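PDB 1B77: protein (sliding clamp) from Enterobacteria phage RB69, which probably encircles DNA as a trimeric ring and tethers the phage DNA polymerase to its template, making replication processive. Local coordinates for residues Leu54-Ser68 with Ile81-Ala95. Sequence-based numbering, arbitrary orientation.
Sequences LYDLNSFLSILSLVS and IKIADTRSTVYWPAA
Asp85 OD1 is gripped by backbone N-H groups from both segments. Ser68 N reaches Asp85 OD1 at 3.1 Å from above the carboxylate plane, with an N-H...O angle of 153°, and Thr86 N adds a weak bond from within the hairpin turn. The other oxygen, OD2, accepts from Gln125 of a neighbouring subunit, so the carboxylate ties the end of segment 54-68 to the turn and to the subunit interface.

At the other end Trp92 is the main apolar piece. The indole lies against the first turn of helix 57-64, where a chi1 of -168°, with CG opposite the backbone N, puts it. Phe60 CA sits over the six-membered ring of Trp92, 3.8 Å from its centroid, while the Phe60 ring turns its edge to the five-membered ring in a T-shaped pair with planes at 66°. Pro93 CD lies over the opposite indole face, toward its rim. Trp92 NE1 and Asp56 N are bridged by a water, 2.8 Å from each.

Between these ends Ile63 divides its branches: CG1 packs on Trp92 CZ3 at 3.4 Å, and CG2 meets Ile83 CD1 and Val90 CG1.

Helix 57-64 runs nearly antiparallel to strand 88-92, its other side packed on helix 5-15. Strand 88-92 continues the sheet into the neighbouring subunit by antiparallel pairing, as expected for a ring-shaped processivity factor.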
# COMPACT_ATOMS: atom_id res chain seq x y z
N LEU A 54 -1.93 -12.48 -26.74
CA LEU A 54 -2.43 -12.29 -25.39
C LEU A 54 -3.02 -10.89 -25.26
O LEU A 54 -2.35 -9.90 -25.56
CB LEU A 54 -1.30 -12.49 -24.38
CG LEU A 54 -0.84 -13.93 -24.21
CD1 LEU A 54 0.52 -13.96 -23.51
CD2 LEU A 54 -1.88 -14.71 -23.43
N TYR A 55 -4.28 -10.81 -24.84
CA TYR A 55 -4.99 -9.54 -24.68
C TYR A 55 -4.55 -8.83 -23.40
O TYR A 55 -4.40 -7.60 -23.39
CB TYR A 55 -6.50 -9.80 -24.61
CG TYR A 55 -7.36 -8.55 -24.63
CD1 TYR A 55 -7.49 -7.80 -25.79
CD2 TYR A 55 -8.02 -8.12 -23.48
CE1 TYR A 55 -8.28 -6.64 -25.82
CE2 TYR A 55 -8.81 -6.96 -23.49
CZ TYR A 55 -8.93 -6.23 -24.66
OH TYR A 55 -9.73 -5.11 -24.69
N ASP A 56 -4.36 -9.59 -22.33
CA ASP A 56 -3.96 -9.03 -21.04
C ASP A 56 -2.70 -9.73 -20.53
O ASP A 56 -2.76 -10.58 -19.64
CB ASP A 56 -5.09 -9.23 -20.02
CG ASP A 56 -4.87 -8.42 -18.74
OD1 ASP A 56 -3.72 -8.02 -18.44
OD2 ASP A 56 -5.87 -8.20 -18.02
N LEU A 57 -1.57 -9.34 -21.11
CA LEU A 57 -0.28 -9.92 -20.76
C LEU A 57 0.06 -9.84 -19.28
O LEU A 57 0.56 -10.80 -18.70
CB LEU A 57 0.82 -9.22 -21.56
CG LEU A 57 2.26 -9.63 -21.25
CD1 LEU A 57 2.41 -11.13 -21.39
CD2 LEU A 57 3.22 -8.89 -22.19
N ASN A 58 -0.23 -8.71 -18.65
CA ASN A 58 0.10 -8.57 -17.24
C ASN A 58 -0.58 -9.58 -16.34
O ASN A 58 0.07 -10.16 -15.46
CB ASN A 58 -0.20 -7.18 -16.73
CG ASN A 58 0.59 -6.85 -15.49
OD1 ASN A 58 1.83 -6.78 -15.54
ND2 ASN A 58 -0.10 -6.67 -14.36
N SER A 59 -1.89 -9.79 -16.54
CA SER A 59 -2.64 -10.74 -15.71
C SER A 59 -2.18 -12.17 -16.00
O SER A 59 -2.21 -13.03 -15.11
CB SER A 59 -4.14 -10.62 -15.97
OG SER A 59 -4.61 -9.32 -15.62
N PHE A 60 -1.77 -12.43 -17.23
CA PHE A 60 -1.26 -13.74 -17.62
C PHE A 60 0.01 -14.00 -16.81
O PHE A 60 0.13 -15.03 -16.14
CB PHE A 60 -0.93 -13.75 -19.11
CG PHE A 60 -0.22 -15.00 -19.57
CD1 PHE A 60 -0.88 -16.21 -19.64
CD2 PHE A 60 1.12 -14.95 -19.96
CE1 PHE A 60 -0.23 -17.36 -20.08
CE2 PHE A 60 1.78 -16.09 -20.40
CZ PHE A 60 1.10 -17.30 -20.46
N LEU A 61 0.95 -13.06 -16.86
CA LEU A 61 2.21 -13.20 -16.12
C LEU A 61 1.96 -13.40 -14.63
O LEU A 61 2.60 -14.26 -14.01
CB LEU A 61 3.08 -11.96 -16.34
CG LEU A 61 3.49 -11.73 -17.80
CD1 LEU A 61 4.20 -10.39 -17.94
CD2 LEU A 61 4.37 -12.88 -18.27
N SER A 62 1.04 -12.64 -14.05
CA SER A 62 0.73 -12.78 -12.63
C SER A 62 0.25 -14.20 -12.33
O SER A 62 0.59 -14.79 -11.31
CB SER A 62 -0.35 -11.79 -12.21
OG SER A 62 0.12 -10.46 -12.34
N ILE A 63 -0.53 -14.76 -13.25
CA ILE A 63 -1.02 -16.12 -13.07
C ILE A 63 0.13 -17.14 -13.03
O ILE A 63 0.05 -18.16 -12.33
CB ILE A 63 -2.02 -16.47 -14.20
CG1 ILE A 63 -3.45 -16.22 -13.70
CG2 ILE A 63 -1.85 -17.91 -14.67
CD1 ILE A 63 -3.83 -17.07 -12.51
N LEU A 64 1.21 -16.86 -13.75
CA LEU A 64 2.35 -17.78 -13.77
C LEU A 64 3.04 -17.80 -12.41
O LEU A 64 3.71 -18.76 -12.06
CB LEU A 64 3.35 -17.39 -14.86
CG LEU A 64 2.87 -17.50 -16.31
CD1 LEU A 64 3.96 -17.03 -17.27
CD2 LEU A 64 2.47 -18.95 -16.62
N SER A 65 2.88 -16.73 -11.65
CA SER A 65 3.51 -16.65 -10.34
C SER A 65 2.86 -17.61 -9.35
O SER A 65 3.44 -17.91 -8.31
CB SER A 65 3.44 -15.22 -9.79
OG SER A 65 2.13 -14.92 -9.35
N LEU A 66 1.67 -18.10 -9.69
CA LEU A 66 0.91 -19.00 -8.81
C LEU A 66 1.14 -20.49 -9.07
O LEU A 66 0.58 -21.32 -8.37
CB LEU A 66 -0.59 -18.70 -8.92
CG LEU A 66 -1.02 -17.28 -8.53
CD1 LEU A 66 -2.52 -17.13 -8.72
CD2 LEU A 66 -0.63 -17.01 -7.07
N VAL A 67 1.94 -20.82 -10.09
CA VAL A 67 2.21 -22.22 -10.41
C VAL A 67 3.71 -22.54 -10.35
O VAL A 67 4.53 -21.64 -10.19
CB VAL A 67 1.68 -22.59 -11.81
CG1 VAL A 67 0.16 -22.46 -11.84
CG2 VAL A 67 2.31 -21.69 -12.87
N SER A 68 4.05 -23.82 -10.49
CA SER A 68 5.45 -24.23 -10.46
C SER A 68 6.26 -23.47 -11.50
O SER A 68 5.82 -23.32 -12.65
CB SER A 68 5.57 -25.74 -10.73
OG SER A 68 4.78 -26.49 -9.83
N ILE A 81 -4.81 -21.23 -24.27
CA ILE A 81 -3.56 -21.62 -23.65
C ILE A 81 -3.73 -22.51 -22.44
O ILE A 81 -4.60 -22.26 -21.60
CB ILE A 81 -2.77 -20.39 -23.18
CG1 ILE A 81 -2.54 -19.44 -24.34
CG2 ILE A 81 -1.47 -20.83 -22.54
CD1 ILE A 81 -2.11 -18.06 -23.89
N LYS A 82 -2.88 -23.52 -22.34
CA LYS A 82 -2.89 -24.44 -21.21
C LYS A 82 -1.61 -24.33 -20.40
O LYS A 82 -0.51 -24.33 -20.95
CB LYS A 82 -3.06 -25.89 -21.68
CG LYS A 82 -2.92 -26.89 -20.53
CD LYS A 82 -3.02 -28.34 -20.97
CE LYS A 82 -2.73 -29.28 -19.80
NZ LYS A 82 -3.01 -30.71 -20.12
N ILE A 83 -1.76 -24.22 -19.09
CA ILE A 83 -0.61 -24.13 -18.19
C ILE A 83 -0.65 -25.36 -17.29
O ILE A 83 -1.47 -25.45 -16.37
CB ILE A 83 -0.69 -22.86 -17.33
CG1 ILE A 83 -0.84 -21.63 -18.24
CG2 ILE A 83 0.56 -22.73 -16.47
CD1 ILE A 83 -1.20 -20.36 -17.50
N ALA A 84 0.25 -26.30 -17.56
CA ALA A 84 0.33 -27.55 -16.81
C ALA A 84 1.20 -27.48 -15.57
O ALA A 84 2.41 -27.30 -15.65
CB ALA A 84 0.81 -28.67 -17.73
N ASP A 85 0.56 -27.63 -14.40
CA ASP A 85 1.27 -27.60 -13.12
C ASP A 85 1.26 -29.02 -12.52
O ASP A 85 0.67 -29.93 -13.10
CB ASP A 85 0.59 -26.60 -12.18
CG ASP A 85 1.45 -26.24 -10.99
OD1 ASP A 85 2.67 -26.50 -11.02
OD2 ASP A 85 0.91 -25.67 -10.02
N THR A 86 1.91 -29.21 -11.38
CA THR A 86 1.98 -30.53 -10.75
C THR A 86 0.64 -31.28 -10.65
O THR A 86 0.48 -32.32 -11.27
CB THR A 86 2.61 -30.44 -9.34
OG1 THR A 86 3.84 -29.70 -9.42
CG2 THR A 86 2.90 -31.84 -8.80
N ARG A 87 -0.30 -30.75 -9.87
CA ARG A 87 -1.61 -31.41 -9.73
C ARG A 87 -2.76 -30.58 -10.29
O ARG A 87 -3.92 -30.93 -10.09
CB ARG A 87 -1.94 -31.67 -8.26
CG ARG A 87 -0.81 -32.13 -7.38
CD ARG A 87 -0.40 -30.99 -6.47
NE ARG A 87 0.29 -31.46 -5.27
CZ ARG A 87 0.81 -30.65 -4.35
NH1 ARG A 87 0.72 -29.33 -4.50
NH2 ARG A 87 1.41 -31.15 -3.27
N SER A 88 -2.46 -29.49 -10.97
CA SER A 88 -3.52 -28.65 -11.50
C SER A 88 -3.22 -28.15 -12.89
O SER A 88 -2.11 -28.32 -13.40
CB SER A 88 -3.75 -27.47 -10.56
OG SER A 88 -2.55 -26.76 -10.36
N THR A 89 -4.21 -27.50 -13.49
CA THR A 89 -4.09 -26.95 -14.83
C THR A 89 -4.79 -25.59 -14.87
O THR A 89 -5.86 -25.40 -14.28
CB THR A 89 -4.76 -27.89 -15.87
OG1 THR A 89 -4.17 -29.19 -15.78
CG2 THR A 89 -4.59 -27.36 -17.28
N VAL A 90 -4.18 -24.63 -15.54
CA VAL A 90 -4.76 -23.31 -15.67
C VAL A 90 -4.95 -23.02 -17.15
O VAL A 90 -4.00 -23.16 -17.93
CB VAL A 90 -3.86 -22.19 -15.08
CG1 VAL A 90 -4.47 -20.82 -15.37
CG2 VAL A 90 -3.68 -22.39 -13.58
N TYR A 91 -6.15 -22.64 -17.55
CA TYR A 91 -6.41 -22.31 -18.94
C TYR A 91 -6.51 -20.80 -19.04
O TYR A 91 -7.11 -20.15 -18.19
CB TYR A 91 -7.70 -22.97 -19.43
CG TYR A 91 -7.68 -24.47 -19.32
CD1 TYR A 91 -6.95 -25.25 -20.22
CD2 TYR A 91 -8.38 -25.12 -18.31
CE1 TYR A 91 -6.92 -26.64 -20.12
CE2 TYR A 91 -8.36 -26.51 -18.20
CZ TYR A 91 -7.63 -27.26 -19.10
OH TYR A 91 -7.61 -28.63 -18.97
N TRP A 92 -5.89 -20.23 -20.08
CA TRP A 92 -5.92 -18.79 -20.29
C TRP A 92 -6.36 -18.52 -21.73
O TRP A 92 -5.92 -19.18 -22.66
CB TRP A 92 -4.53 -18.19 -20.02
CG TRP A 92 -4.53 -16.69 -19.94
CD1 TRP A 92 -4.39 -15.81 -20.97
CD2 TRP A 92 -4.71 -15.90 -18.76
NE1 TRP A 92 -4.47 -14.52 -20.51
CE2 TRP A 92 -4.67 -14.54 -19.16
CE3 TRP A 92 -4.90 -16.20 -17.40
CZ2 TRP A 92 -4.81 -13.49 -18.25
CZ3 TRP A 92 -5.05 -15.15 -16.49
CH2 TRP A 92 -5.00 -13.81 -16.93
N PRO A 93 -7.24 -17.53 -21.92
CA PRO A 93 -7.71 -17.23 -23.27
C PRO A 93 -6.68 -16.73 -24.27
O PRO A 93 -5.81 -15.91 -23.95
CB PRO A 93 -8.80 -16.20 -23.02
CG PRO A 93 -8.29 -15.47 -21.83
CD PRO A 93 -7.84 -16.60 -20.94
N ALA A 94 -6.79 -17.24 -25.49
CA ALA A 94 -5.93 -16.85 -26.61
C ALA A 94 -6.74 -15.77 -27.31
O ALA A 94 -7.90 -15.98 -27.65
CB ALA A 94 -5.72 -18.03 -27.54
N ALA A 95 -6.13 -14.61 -27.53
CA ALA A 95 -6.83 -13.51 -28.16
C ALA A 95 -6.81 -13.56 -29.69
O ALA A 95 -5.89 -14.10 -30.30
CB ALA A 95 -6.24 -12.20 -27.69
O HOH W 1 -5.98 -13.08 -24.31
O HOH W 2 -5.18 -12.21 -21.84